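Local coordinates for isochorismatase family protein family (Burkholderia thailandensis, PDB 3TXY) that probably acts as a hydrolase of the isochorismatase family, at the interface of chains A and B. Coordinates in Å, arbitrary orientation; residue numbers count along the deposited sequence, not the author numbering. Chains: chain A/B, Isochorismatase family protein family.

The interface of chains A and B. Residues chain A 71, 108-110, 113, 142, 146; chain B 149.
B:Glu149, at the end of helix 136-149, inserts its carboxylate into a pocket of chain A lined by A:Gln108, A:Gly110 and A:Thr113. Both chains have the isochorismatase fold. The pocket lies in the loop after strand 102-106 and faces A:Ser142 and A:Glu146 on helix 136-149 of the same chain A. The interface is two-fold symmetric, so the contact occurs twice in what may be the biological dimer.

Direct hydrogen bonds from chain A reach both oxygens of the carboxylate. The backbone N of A:Gly110 donates to OE2 of B:Glu149 at 2.7 Å. It arrives on the syn side but lies 34° out of the carboxylate plane. The hydroxyl OG1 of A:Thr113 donates to OE1 of B:Glu149, also at 2.7 Å. OE1 receives it on its anti lone pair, away from OE2. Beyond CG the B:Glu149 chain is extended (chi2 -160°), which carries the acid group to these donors.

Two waters add to the polar contacts. Water 1 lies 2.8 Å from OE1 of B:Glu149 and also bonds to the backbone N of A:Thr113 and OE2 of A:Glu146. The two carboxylates thus share a water, with A:Glu146 OE2 and B:Glu149 OE1 4.5 Å apart. The water and the donors around B:Glu149 may ease the closeness of the two acids. Water 2 links OE2 of B:Glu149 to OG of A:Ser142, 2.6 Å from that hydroxyl.

A:Gln108 also packs against the acid. CG of A:Gln108 lies 3.3 Å from CD of B:Glu149, and the two side chains cross at about a right angle. The A:Gln108 chain bends at chi2 (-72°). The amide NE2 of A:Gln108 turns back to donate to the carbonyl O of A:Gly110 at 2.8 Å, within the amide plane, and to that of A:Thr113. These bonds fix the amide and tie together the two residues that grip the carboxylate. At the base of the acid, CD1 of A:Leu71 makes a looser contact with CA of B:Glu149.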
loop_
_atom_site.group_PDB
_atom_site.type_symbol
_atom_site.label_atom_id
_atom_site.label_comp_id
_atom_site.label_asym_id
_atom_site.label_seq_id
_atom_site.Cartn_x
_atom_site.Cartn_y
_atom_site.Cartn_z
ATOM N N LEU A 71 12.615 -10.329 -1.168
ATOM C CA LEU A 71 11.433 -11.096 -1.612
ATOM C C LEU A 71 11.739 -11.792 -2.921
ATOM O O LEU A 71 12.407 -11.212 -3.816
ATOM C CB LEU A 71 10.196 -10.197 -1.771
ATOM C CG LEU A 71 9.586 -9.751 -0.437
ATOM C CD1 LEU A 71 8.769 -8.467 -0.603
ATOM C CD2 LEU A 71 8.732 -10.857 0.156
ATOM N N GLN A 108 11.972 -4.435 2.097
ATOM C CA GLN A 108 10.950 -4.405 1.031
ATOM C C GLN A 108 10.506 -2.958 0.825
ATOM O O GLN A 108 11.150 -2.053 1.358
ATOM C CB GLN A 108 9.767 -5.309 1.353
ATOM C CG GLN A 108 8.907 -4.794 2.495
ATOM C CD GLN A 108 9.578 -4.921 3.853
ATOM O OE1 GLN A 108 10.081 -5.989 4.201
ATOM N NE2 GLN A 108 9.555 -3.834 4.644
ATOM N N TRP A 109 9.411 -2.736 0.077
ATOM C CA TRP A 109 8.984 -1.385 -0.299
ATOM C C TRP A 109 8.699 -0.517 0.881
ATOM O O TRP A 109 9.406 0.473 1.117
ATOM C CB TRP A 109 7.753 -1.410 -1.191
ATOM C CG TRP A 109 7.941 -2.037 -2.547
ATOM C CD1 TRP A 109 9.066 -2.666 -3.066
ATOM C CD2 TRP A 109 6.909 -2.199 -3.572
ATOM N NE1 TRP A 109 8.816 -3.144 -4.332
ATOM C CE2 TRP A 109 7.537 -2.907 -4.686
ATOM C CE3 TRP A 109 5.587 -1.824 -3.676
ATOM C CZ2 TRP A 109 6.844 -3.205 -5.845
ATOM C CZ3 TRP A 109 4.896 -2.134 -4.839
ATOM C CH2 TRP A 109 5.512 -2.801 -5.903
ATOM N N GLY A 110 7.671 -0.887 1.639
ATOM C CA GLY A 110 7.197 -0.071 2.732
ATOM C C GLY A 110 8.051 -0.175 3.969
ATOM O O GLY A 110 8.733 -1.186 4.191
ATOM N N THR A 113 6.813 -3.112 7.598
ATOM C CA THR A 113 7.000 -4.565 7.666
ATOM C C THR A 113 8.444 -4.924 8.069
ATOM O O THR A 113 9.399 -4.464 7.445
ATOM C CB THR A 113 6.666 -5.250 6.327
ATOM O OG1 THR A 113 5.319 -4.940 5.933
ATOM C CG2 THR A 113 6.807 -6.774 6.457
ATOM N N SER A 142 3.723 2.972 -0.223
ATOM C CA SER A 142 3.429 1.822 0.641
ATOM C C SER A 142 3.498 2.214 2.120
ATOM O O SER A 142 2.665 1.784 2.930
ATOM C CB SER A 142 4.382 0.667 0.362
ATOM O OG SER A 142 4.016 -0.046 -0.816
ATOM N N GLU A 146 0.165 2.344 4.637
ATOM C CA GLU A 146 0.178 1.630 5.898
ATOM C C GLU A 146 0.058 2.582 7.092
ATOM O O GLU A 146 -0.584 2.254 8.072
ATOM C CB GLU A 146 1.431 0.753 6.002
ATOM C CG GLU A 146 1.431 -0.102 7.256
ATOM C CD GLU A 146 2.284 -1.370 7.158
ATOM O OE1 GLU A 146 2.229 -2.151 8.122
ATOM O OE2 GLU A 146 2.998 -1.600 6.154
ATOM N N GLU B 149 4.531 -7.848 0.727
ATOM C CA GLU B 149 5.510 -7.653 1.812
ATOM C C GLU B 149 5.495 -8.800 2.813
ATOM O O GLU B 149 6.519 -9.074 3.471
ATOM C CB GLU B 149 5.247 -6.334 2.537
ATOM C CG GLU B 149 5.474 -5.169 1.600
ATOM C CD GLU B 149 5.704 -3.860 2.298
ATOM O OE1 GLU B 149 5.873 -3.822 3.537
ATOM O OE2 GLU B 149 5.764 -2.857 1.554
HETATM O O HOH W 1 5.579 -1.606 5.267
HETATM O O HOH W 2 4.289 -2.636 -0.485
#